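PDB 3CS3: sugar-binding transcriptional regulator, LacI family from Enterococcus faecalis, which probably acts as a DNA-binding transcriptional repressor of the LacI family, whose C-terminal, periplasmic-binding-protein-like region is consistent with sugar sensing. Local coordinates for residues R96-G105 with A252-R260; M203-N214 with F261-S269. All blocks are in the same frame, centred on the assembly; numbering follows the deposited sequence.

Contact 1: R96-G105 with A252-R260; sequences RQVLLDNRGG and AESEHIYTR. With SO4 (sulfate ion), chain E; SO4 (sulfate ion), chain C; SO4 (sulfate ion), chain B.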
loop_
_atom_site.group_PDB
_atom_site.type_symbol
_atom_site.label_atom_id
_atom_site.label_comp_id
_atom_site.label_asym_id
_atom_site.label_seq_id
_atom_site.Cartn_x
_atom_site.Cartn_y
_atom_site.Cartn_z
ATOM N N ARG A 96 1.605 -12.582 -22.359
ATOM C CA ARG A 96 2.185 -11.352 -22.893
ATOM C C ARG A 96 2.917 -10.579 -21.807
ATOM O O ARG A 96 2.737 -10.863 -20.628
ATOM C CB ARG A 96 1.109 -10.474 -23.528
ATOM C CG ARG A 96 0.467 -11.094 -24.753
ATOM C CD ARG A 96 1.468 -11.323 -25.898
ATOM N NE ARG A 96 0.733 -11.718 -27.094
ATOM C CZ ARG A 96 0.482 -12.979 -27.437
ATOM N NH1 ARG A 96 0.939 -13.980 -26.694
ATOM N NH2 ARG A 96 -0.223 -13.239 -28.527
ATOM N N GLN A 97 3.729 -9.600 -22.209
ATOM C CA GLN A 97 4.548 -8.821 -21.278
ATOM C C GLN A 97 4.211 -7.346 -21.335
ATOM O O GLN A 97 4.116 -6.778 -22.417
ATOM C CB GLN A 97 6.034 -8.954 -21.609
ATOM C CG GLN A 97 6.554 -10.359 -21.795
ATOM C CD GLN A 97 7.836 -10.396 -22.618
ATOM O OE1 GLN A 97 8.292 -11.466 -23.017
ATOM N NE2 GLN A 97 8.424 -9.226 -22.874
ATOM N N VAL A 98 4.030 -6.723 -20.174
ATOM C CA VAL A 98 4.039 -5.260 -20.084
ATOM C C VAL A 98 5.084 -4.870 -19.043
ATOM O O VAL A 98 4.816 -4.865 -17.844
ATOM C CB VAL A 98 2.651 -4.635 -19.750
ATOM C CG1 VAL A 98 2.720 -3.114 -19.862
ATOM C CG2 VAL A 98 1.574 -5.159 -20.680
ATOM N N LEU A 99 6.283 -4.556 -19.520
ATOM C CA LEU A 99 7.447 -4.404 -18.649
ATOM C C LEU A 99 7.924 -2.965 -18.552
ATOM O O LEU A 99 7.707 -2.174 -19.464
ATOM C CB LEU A 99 8.590 -5.284 -19.154
ATOM C CG LEU A 99 8.317 -6.769 -19.398
ATOM C CD1 LEU A 99 9.576 -7.450 -19.890
ATOM C CD2 LEU A 99 7.799 -7.457 -18.146
ATOM N N LEU A 100 8.568 -2.626 -17.438
ATOM C CA LEU A 100 9.249 -1.341 -17.335
ATOM C C LEU A 100 10.486 -1.358 -18.215
ATOM O O LEU A 100 11.137 -2.393 -18.367
ATOM C CB LEU A 100 9.667 -1.036 -15.896
ATOM C CG LEU A 100 8.596 -0.928 -14.815
ATOM C CD1 LEU A 100 9.253 -0.648 -13.478
ATOM C CD2 LEU A 100 7.579 0.144 -15.154
ATOM N N ASP A 101 10.805 -0.207 -18.792
ATOM C CA ASP A 101 12.077 -0.016 -19.467
ATOM C C ASP A 101 13.190 0.134 -18.417
ATOM O O ASP A 101 13.601 1.248 -18.066
ATOM C CB ASP A 101 11.996 1.205 -20.381
ATOM C CG ASP A 101 13.235 1.389 -21.228
ATOM O OD1 ASP A 101 13.831 0.378 -21.666
ATOM O OD2 ASP A 101 13.603 2.557 -21.460
ATOM N N ASN A 102 13.649 -1.009 -17.910
ATOM C CA ASN A 102 14.678 -1.070 -16.875
ATOM C C ASN A 102 16.038 -0.596 -17.370
ATOM O O ASN A 102 16.794 0.022 -16.623
ATOM C CB ASN A 102 14.803 -2.493 -16.334
ATOM C CG ASN A 102 13.576 -2.944 -15.574
ATOM O OD1 ASN A 102 13.112 -2.266 -14.656
ATOM N ND2 ASN A 102 13.049 -4.103 -15.946
ATOM N N ARG A 103 16.333 -0.888 -18.633
ATOM C CA ARG A 103 17.586 -0.483 -19.266
ATOM C C ARG A 103 17.682 1.027 -19.453
ATOM O O ARG A 103 18.712 1.617 -19.158
ATOM C CB ARG A 103 17.796 -1.252 -20.574
ATOM C CG ARG A 103 17.927 -2.752 -20.313
ATOM C CD ARG A 103 18.258 -3.569 -21.539
ATOM N NE ARG A 103 18.684 -4.916 -21.157
ATOM C CZ ARG A 103 19.921 -5.387 -21.292
ATOM N NH1 ARG A 103 20.874 -4.632 -21.827
ATOM N NH2 ARG A 103 20.202 -6.623 -20.903
ATOM N N GLY A 104 16.601 1.652 -19.900
ATOM C CA GLY A 104 16.558 3.105 -20.022
ATOM C C GLY A 104 16.511 3.820 -18.685
ATOM O O GLY A 104 17.085 4.898 -18.541
ATOM N N GLY A 105 15.826 3.219 -17.711
ATOM C CA GLY A 105 15.733 3.777 -16.367
ATOM C C GLY A 105 17.049 3.742 -15.615
ATOM O O GLY A 105 17.450 4.736 -15.014
ATOM N N ALA A 252 -2.374 -8.643 -29.309
ATOM C CA ALA A 252 -2.027 -8.037 -28.039
ATOM C C ALA A 252 -0.516 -8.077 -27.876
ATOM O O ALA A 252 -0.002 -8.873 -27.102
ATOM C CB ALA A 252 -2.705 -8.794 -26.907
ATOM N N GLU A 253 0.190 -7.220 -28.608
ATOM C CA GLU A 253 1.654 -7.231 -28.617
ATOM C C GLU A 253 2.249 -6.777 -27.290
ATOM O O GLU A 253 1.727 -5.863 -26.656
ATOM C CB GLU A 253 2.196 -6.360 -29.752
ATOM C CG GLU A 253 1.984 -6.943 -31.142
ATOM C CD GLU A 253 2.330 -5.965 -32.255
ATOM O OE1 GLU A 253 2.330 -6.386 -33.433
ATOM O OE2 GLU A 253 2.600 -4.779 -31.958
ATOM N N SER A 254 3.336 -7.427 -26.883
ATOM C CA SER A 254 4.079 -7.049 -25.683
ATOM C C SER A 254 4.661 -5.642 -25.806
ATOM O O SER A 254 5.091 -5.238 -26.882
ATOM C CB SER A 254 5.186 -8.058 -25.389
ATOM O OG SER A 254 4.642 -9.301 -24.978
ATOM N N GLU A 255 4.645 -4.903 -24.699
ATOM C CA GLU A 255 5.000 -3.491 -24.691
ATOM C C GLU A 255 5.912 -3.133 -23.525
ATOM O O GLU A 255 6.055 -3.906 -22.577
ATOM C CB GLU A 255 3.738 -2.630 -24.624
ATOM C CG GLU A 255 3.047 -2.446 -25.964
ATOM C CD GLU A 255 1.932 -1.424 -25.918
ATOM O OE1 GLU A 255 2.156 -0.297 -25.423
ATOM O OE2 GLU A 255 0.828 -1.744 -26.401
ATOM N N HIS A 256 6.527 -1.955 -23.611
ATOM C CA HIS A 256 7.323 -1.411 -22.521
ATOM C C HIS A 256 6.715 -0.120 -22.016
ATOM O O HIS A 256 6.007 0.581 -22.753
ATOM C CB HIS A 256 8.782 -1.176 -22.940
ATOM C CG HIS A 256 9.567 -2.436 -23.110
ATOM N ND1 HIS A 256 9.617 -3.124 -24.303
ATOM C CD2 HIS A 256 10.311 -3.149 -22.231
ATOM C CE1 HIS A 256 10.370 -4.201 -24.154
ATOM N NE2 HIS A 256 10.799 -4.241 -22.906
ATOM N N ILE A 257 6.997 0.172 -20.749
ATOM C CA ILE A 257 6.593 1.410 -20.103
ATOM C C ILE A 257 7.855 2.252 -19.909
ATOM O O ILE A 257 8.803 1.820 -19.249
ATOM C CB ILE A 257 5.871 1.121 -18.754
ATOM C CG1 ILE A 257 4.565 0.340 -18.997
ATOM C CG2 ILE A 257 5.640 2.407 -17.933
ATOM C CD1 ILE A 257 3.497 1.081 -19.820
ATOM N N TYR A 258 7.869 3.444 -20.500
ATOM C CA TYR A 258 9.098 4.235 -20.568
ATOM C C TYR A 258 9.248 5.199 -19.404
ATOM O O TYR A 258 8.265 5.567 -18.757
ATOM C CB TYR A 258 9.268 4.892 -21.949
ATOM C CG TYR A 258 9.484 3.841 -23.021
ATOM C CD1 TYR A 258 10.725 3.226 -23.168
ATOM C CD2 TYR A 258 8.435 3.419 -23.848
ATOM C CE1 TYR A 258 10.936 2.242 -24.123
ATOM C CE2 TYR A 258 8.636 2.420 -24.812
ATOM C CZ TYR A 258 9.890 1.843 -24.944
ATOM O OH TYR A 258 10.121 0.865 -25.886
ATOM N N THR A 259 10.495 5.570 -19.127
ATOM C CA THR A 259 10.862 6.247 -17.887
ATOM C C THR A 259 11.539 7.605 -18.095
ATOM O O THR A 259 11.979 7.937 -19.199
ATOM C CB THR A 259 11.818 5.370 -17.042
ATOM O OG1 THR A 259 13.023 5.133 -17.776
ATOM C CG2 THR A 259 11.182 4.027 -16.674
ATOM N N ARG A 260 11.625 8.373 -17.010
ATOM C CA ARG A 260 12.348 9.638 -16.977
ATOM C C ARG A 260 12.963 9.856 -15.596
ATOM O O ARG A 260 12.428 9.384 -14.588
ATOM C CB ARG A 260 11.436 10.812 -17.363
ATOM C CG ARG A 260 10.416 11.233 -16.312
ATOM C CD ARG A 260 9.320 12.116 -16.904
ATOM N NE ARG A 260 8.698 12.970 -15.889
ATOM C CZ ARG A 260 7.677 12.615 -15.109
ATOM N NH1 ARG A 260 7.132 11.406 -15.208
ATOM N NH2 ARG A 260 7.197 13.478 -14.220
HETATM S S SO4 E . 0.098 -10.669 -30.877
HETATM O O1 SO4 E . 1.272 -10.316 -30.084
HETATM O O2 SO4 E . -1.048 -10.883 -29.998
HETATM O O3 SO4 E . -0.204 -9.590 -31.812
HETATM O O4 SO4 E . 0.381 -11.895 -31.618
HETATM S S SO4 C . 7.426 -1.100 -27.215
HETATM O O1 SO4 C . 8.246 0.056 -27.533
HETATM O O2 SO4 C . 6.684 -1.534 -28.395
HETATM O O3 SO4 C . 8.252 -2.212 -26.750
HETATM O O4 SO4 C . 6.506 -0.684 -26.164
HETATM S S SO4 B . -1.082 -16.635 -28.394
HETATM O O1 SO4 B . -1.147 -17.940 -29.043
HETATM O O2 SO4 B . -1.949 -16.643 -27.220
HETATM O O3 SO4 B . 0.297 -16.366 -28.000
HETATM O O4 SO4 B . -1.537 -15.602 -29.320
HETATM O O HOH W 1 8.231 -6.355 -23.267
HETATM O O HOH W 2 12.881 4.692 -20.463
#

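Contact 2: M203-N214 with F261-S269; sequences MGKDIRIIGFDN and FIEGESFPS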
loop_
_atom_site.group_PDB
_atom_site.type_symbol
_atom_site.label_atom_id
_atom_site.label_comp_id
_atom_site.label_asym_id
_atom_site.label_seq_id
_atom_site.Cartn_x
_atom_site.Cartn_y
_atom_site.Cartn_z
ATOM N N MET A 203 21.744 13.557 4.513
ATOM C CA MET A 203 21.271 13.088 3.210
ATOM C C MET A 203 21.443 14.175 2.153
ATOM O O MET A 203 21.095 15.335 2.379
ATOM C CB MET A 203 19.809 12.637 3.294
ATOM C CG MET A 203 19.294 11.872 2.067
ATOM S SD MET A 203 20.169 10.326 1.706
ATOM C CE MET A 203 19.954 9.430 3.244
ATOM N N GLY A 204 22.007 13.790 1.010
ATOM C CA GLY A 204 22.302 14.729 -0.071
ATOM C C GLY A 204 23.725 15.261 -0.030
ATOM O O GLY A 204 24.296 15.586 -1.068
ATOM N N LYS A 205 24.292 15.349 1.173
ATOM C CA LYS A 205 25.644 15.865 1.376
ATOM C C LYS A 205 26.650 14.732 1.618
ATOM O O LYS A 205 27.575 14.538 0.824
ATOM C CB LYS A 205 25.661 16.865 2.542
ATOM C CG LYS A 205 27.034 17.454 2.868
ATOM C CD LYS A 205 27.069 18.016 4.281
ATOM C CE LYS A 205 28.494 18.251 4.760
ATOM N NZ LYS A 205 28.535 18.520 6.227
ATOM N N ASP A 206 26.457 13.992 2.710
ATOM C CA ASP A 206 27.370 12.920 3.116
ATOM C C ASP A 206 27.046 11.613 2.411
ATOM O O ASP A 206 27.927 10.789 2.169
ATOM C CB ASP A 206 27.312 12.702 4.632
ATOM C CG ASP A 206 27.552 13.976 5.424
ATOM O OD1 ASP A 206 28.326 14.845 4.961
ATOM O OD2 ASP A 206 26.968 14.102 6.521
ATOM N N ILE A 207 25.766 11.427 2.109
ATOM C CA ILE A 207 25.293 10.255 1.389
ATOM C C ILE A 207 24.321 10.695 0.294
ATOM O O ILE A 207 23.283 11.296 0.572
ATOM C CB ILE A 207 24.697 9.163 2.348
ATOM C CG1 ILE A 207 23.950 8.080 1.560
ATOM C CG2 ILE A 207 23.809 9.786 3.435
ATOM C CD1 ILE A 207 23.827 6.756 2.295
ATOM N N ARG A 208 24.690 10.419 -0.953
ATOM C CA ARG A 208 23.899 10.827 -2.108
ATOM C C ARG A 208 23.172 9.626 -2.707
ATOM O O ARG A 208 23.783 8.584 -2.952
ATOM C CB ARG A 208 24.789 11.495 -3.156
ATOM C CG ARG A 208 25.605 12.666 -2.636
ATOM C CD ARG A 208 26.346 13.374 -3.768
ATOM N NE ARG A 208 27.478 12.600 -4.279
ATOM C CZ ARG A 208 28.321 13.024 -5.218
ATOM N NH1 ARG A 208 28.172 14.223 -5.762
ATOM N NH2 ARG A 208 29.317 12.246 -5.616
ATOM N N ILE A 209 21.868 9.773 -2.939
ATOM C CA ILE A 209 21.030 8.644 -3.347
ATOM C C ILE A 209 20.119 8.939 -4.546
ATOM O O ILE A 209 19.610 10.046 -4.697
ATOM C CB ILE A 209 20.241 8.056 -2.123
ATOM C CG1 ILE A 209 19.614 6.694 -2.450
ATOM C CG2 ILE A 209 19.208 9.043 -1.594
ATOM C CD1 ILE A 209 19.453 5.787 -1.239
ATOM N N ILE A 210 19.977 7.952 -5.432
ATOM C CA ILE A 210 18.946 7.963 -6.478
ATOM C C ILE A 210 18.151 6.661 -6.390
ATOM O O ILE A 210 18.734 5.579 -6.288
ATOM C CB ILE A 210 19.526 8.144 -7.908
ATOM C CG1 ILE A 210 20.351 9.430 -8.002
ATOM C CG2 ILE A 210 18.398 8.181 -8.955
ATOM C CD1 ILE A 210 20.921 9.716 -9.378
ATOM N N GLY A 211 16.823 6.776 -6.399
ATOM C CA GLY A 211 15.936 5.616 -6.362
ATOM C C GLY A 211 15.301 5.309 -7.710
ATOM O O GLY A 211 15.824 5.684 -8.758
ATOM N N PHE A 212 14.156 4.632 -7.667
ATOM C CA PHE A 212 13.447 4.150 -8.849
ATOM C C PHE A 212 12.027 3.898 -8.360
ATOM O O PHE A 212 11.858 3.372 -7.257
ATOM C CB PHE A 212 14.078 2.828 -9.311
ATOM C CG PHE A 212 13.892 2.503 -10.781
ATOM C CD1 PHE A 212 14.996 2.444 -11.632
ATOM C CD2 PHE A 212 12.632 2.207 -11.306
ATOM C CE1 PHE A 212 14.847 2.121 -12.997
ATOM C CE2 PHE A 212 12.468 1.889 -12.669
ATOM C CZ PHE A 212 13.580 1.842 -13.511
ATOM N N ASP A 213 11.034 4.305 -9.162
ATOM C CA ASP A 213 9.565 4.120 -8.936
ATOM C C ASP A 213 8.758 5.403 -8.785
ATOM O O ASP A 213 7.581 5.420 -9.133
ATOM C CB ASP A 213 9.191 3.160 -7.786
ATOM C CG ASP A 213 9.461 1.707 -8.121
ATOM O OD1 ASP A 213 9.704 1.400 -9.306
ATOM O OD2 ASP A 213 9.456 0.880 -7.189
ATOM N N ASN A 214 9.384 6.453 -8.252
ATOM C CA ASN A 214 8.721 7.738 -7.987
ATOM C C ASN A 214 7.527 7.606 -7.024
ATOM O O ASN A 214 6.400 7.987 -7.336
ATOM C CB ASN A 214 8.339 8.436 -9.304
ATOM C CG ASN A 214 7.854 9.864 -9.111
ATOM O OD1 ASN A 214 8.334 10.597 -8.243
ATOM N ND2 ASN A 214 6.888 10.264 -9.927
ATOM N N PHE A 261 14.100 10.549 -15.557
ATOM C CA PHE A 261 14.731 10.922 -14.296
ATOM C C PHE A 261 14.055 12.165 -13.714
ATOM O O PHE A 261 13.754 13.116 -14.436
ATOM C CB PHE A 261 16.248 11.141 -14.482
ATOM C CG PHE A 261 16.939 11.729 -13.271
ATOM C CD1 PHE A 261 17.114 10.975 -12.116
ATOM C CD2 PHE A 261 17.413 13.038 -13.288
ATOM C CE1 PHE A 261 17.744 11.510 -10.993
ATOM C CE2 PHE A 261 18.045 13.584 -12.172
ATOM C CZ PHE A 261 18.207 12.817 -11.017
ATOM N N ILE A 262 13.804 12.141 -12.408
ATOM C CA ILE A 262 13.240 13.288 -11.708
ATOM C C ILE A 262 14.240 13.731 -10.656
ATOM O O ILE A 262 14.566 12.965 -9.740
ATOM C CB ILE A 262 11.868 12.963 -11.043
ATOM C CG1 ILE A 262 10.802 12.693 -12.111
ATOM C CG2 ILE A 262 11.435 14.092 -10.081
ATOM C CD1 ILE A 262 9.379 12.808 -11.603
ATOM N N GLU A 263 14.722 14.964 -10.796
ATOM C CA GLU A 263 15.781 15.475 -9.931
ATOM C C GLU A 263 15.308 15.747 -8.513
ATOM O O GLU A 263 14.149 16.091 -8.277
ATOM C CB GLU A 263 16.476 16.700 -10.544
ATOM C CG GLU A 263 15.557 17.844 -10.962
ATOM C CD GLU A 263 16.310 18.995 -11.621
ATOM O OE1 GLU A 263 15.715 19.675 -12.484
ATOM O OE2 GLU A 263 17.494 19.220 -11.281
ATOM N N GLY A 264 16.219 15.554 -7.572
ATOM C CA GLY A 264 15.931 15.754 -6.168
ATOM C C GLY A 264 17.183 16.121 -5.409
ATOM O O GLY A 264 18.286 15.705 -5.775
ATOM N N GLU A 265 16.997 16.869 -4.324
ATOM C CA GLU A 265 18.119 17.366 -3.527
ATOM C C GLU A 265 18.851 16.271 -2.742
ATOM O O GLU A 265 19.835 16.547 -2.044
ATOM C CB GLU A 265 17.667 18.505 -2.604
ATOM C CG GLU A 265 17.847 19.897 -3.196
ATOM C CD GLU A 265 19.231 20.465 -2.942
ATOM O OE1 GLU A 265 19.933 20.788 -3.925
ATOM O OE2 GLU A 265 19.621 20.587 -1.761
ATOM N N SER A 266 18.391 15.024 -2.876
ATOM C CA SER A 266 19.098 13.861 -2.312
ATOM C C SER A 266 20.318 13.512 -3.163
ATOM O O SER A 266 21.236 12.838 -2.703
ATOM C CB SER A 266 18.183 12.643 -2.220
ATOM O OG SER A 266 17.928 12.080 -3.496
ATOM N N PHE A 267 20.297 13.954 -4.416
ATOM C CA PHE A 267 21.435 13.840 -5.302
ATOM C C PHE A 267 21.613 15.175 -6.023
ATOM O O PHE A 267 21.010 15.394 -7.075
ATOM C CB PHE A 267 21.228 12.697 -6.301
ATOM C CG PHE A 267 22.454 12.362 -7.104
ATOM C CD1 PHE A 267 23.436 11.525 -6.578
ATOM C CD2 PHE A 267 22.629 12.876 -8.384
ATOM C CE1 PHE A 267 24.571 11.215 -7.311
ATOM C CE2 PHE A 267 23.765 12.567 -9.125
ATOM C CZ PHE A 267 24.732 11.734 -8.588
ATOM N N PRO A 268 22.420 16.087 -5.441
ATOM C CA PRO A 268 22.690 17.374 -6.084
ATOM C C PRO A 268 23.477 17.173 -7.377
ATOM O O PRO A 268 24.620 16.708 -7.346
ATOM C CB PRO A 268 23.519 18.132 -5.036
ATOM C CG PRO A 268 23.270 17.409 -3.743
ATOM C CD PRO A 268 23.109 15.979 -4.143
ATOM N N SER A 269 22.833 17.497 -8.497
ATOM C CA SER A 269 23.387 17.262 -9.827
ATOM C C SER A 269 23.164 18.457 -10.755
ATOM O O SER A 269 23.443 19.599 -10.391
ATOM C CB SER A 269 22.781 15.993 -10.442
ATOM O OG SER A 269 21.365 16.072 -10.519
#

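Contact 1: R96-G105 with A252-R260
Arg96 and Ala252 grip the same sulfate oxygen: O2 of the chain E ion lies 2.7 Å from Ala252 N and 2.9 Å from Arg96 NH2, with both hydrogens pointing almost straight at it. A bend at chi2 (-63°) swings the arginine so that NE, at the guanidinium edge, also meets Ala252 O in a weak bond. NH1 and NH2 hold the chain B sulfate; these ions probably come from the crystallisation liquor. Further along, Ser254 OG accepts from Gln97 N at 2.9 Å. From Glu255 N-Gln97 O through Asp101 N-Ile257 O, four backbone bonds then join the strands in parallel; the axes of 96-100 and 255-257 run 26° apart. This pairing belongs to the larger sheet of the periplasmic-binding-protein fold, where strand 82-85 flanks 95-100 on its other edge. On one sheet face Ile257 splits its branches, CG1 reaching Val98 CG1 at 4.0 Å and CG2 reaching Leu100 CD2 at 4.1 Å, with Trp235 against it. His256 shares the other side of the sheet with Leu99, and its ND1 donates to O3 of the chain C sulfate, which also takes Tyr258 OH. The Tyr258 ring turns its CD1 edge to Asp101 OD2 at 3.4 Å, and water 2 bridges that oxygen to Thr259 N.

Contact 2: M203-N214 with F261-S269
Ser266 meets Ile209 through two hydrogen bonds. Ile209 N donates to Ser266 O at 3.1 Å, arriving well above the carbonyl plane, 48° out of it. In return Ser266 OG donates to Ile209 O at 2.9 Å; with chi1 at 73° the hydroxyl sits between the serine's own N and carbonyl carbon, turned toward the strand. Ser266 O is also approached by two CA-H groups, of Gly204 (CA to O 3.4 Å) and of Arg208.

Next to this polar pair, Ile210 lies against Phe267. Its CD1 stands over one face of the ring, 3.9 Å from the centroid and 17° off the normal, a CH-pi contact, while its CG2 touches the edge of Phe261 at CE1, 4.0 Å away. Arg208 CB comes obliquely to Phe267 CD1 at 3.7 Å, and Pro268 CD rests on Gly204 O at 3.3 Å.

The second shell sets these groups in place. A type I turn from Gly264 to Phe267, closed by Phe267 N to Gly264 O, presents Ser266, whose OG is also bonded to Ala226 N. Phe113 of helix 102-115 meets the Phe267 ring, and the Arg208 guanidinium is drawn off to a salt bridge with Asp180. Strand 207-210 is an outermost strand of the four-stranded parallel sheet of the second lobe, bonded on its inner side to strand 179-183.

The C-terminal segment therefore covers this strand's outer edge without extending the sheet: one serine supplies both bonds to Ile209, its hydroxyl standing in for a backbone N-H. The remaining contact is largely apolar, which implies that its directional polar hold is concentrated at Ser266.

How the contacts relate
Strand 255-262 runs through both contacts, whose centres lie 23 Å apart: contact 1 uses it inside the larger sheet, and contact 2 begins at its end, where the chain passes to the edge of the four-stranded sheet. The segments alternate along the sequence, in keeping with the chain crossing between lobes more than once, as in LacI-family relatives. The contacts also touch directly at Phe212, whose CE1 is 3.8 Å from Gly105 C and whose CE2 is 4.2 Å from Leu100 CD1. Glycerol, probably from the crystallisation liquor, is found about 4 Å from the Leu100 side chain, and glycerol is hydrogen-bonded to Asp213 OD1, consistent with a ligand pocket between the lobes.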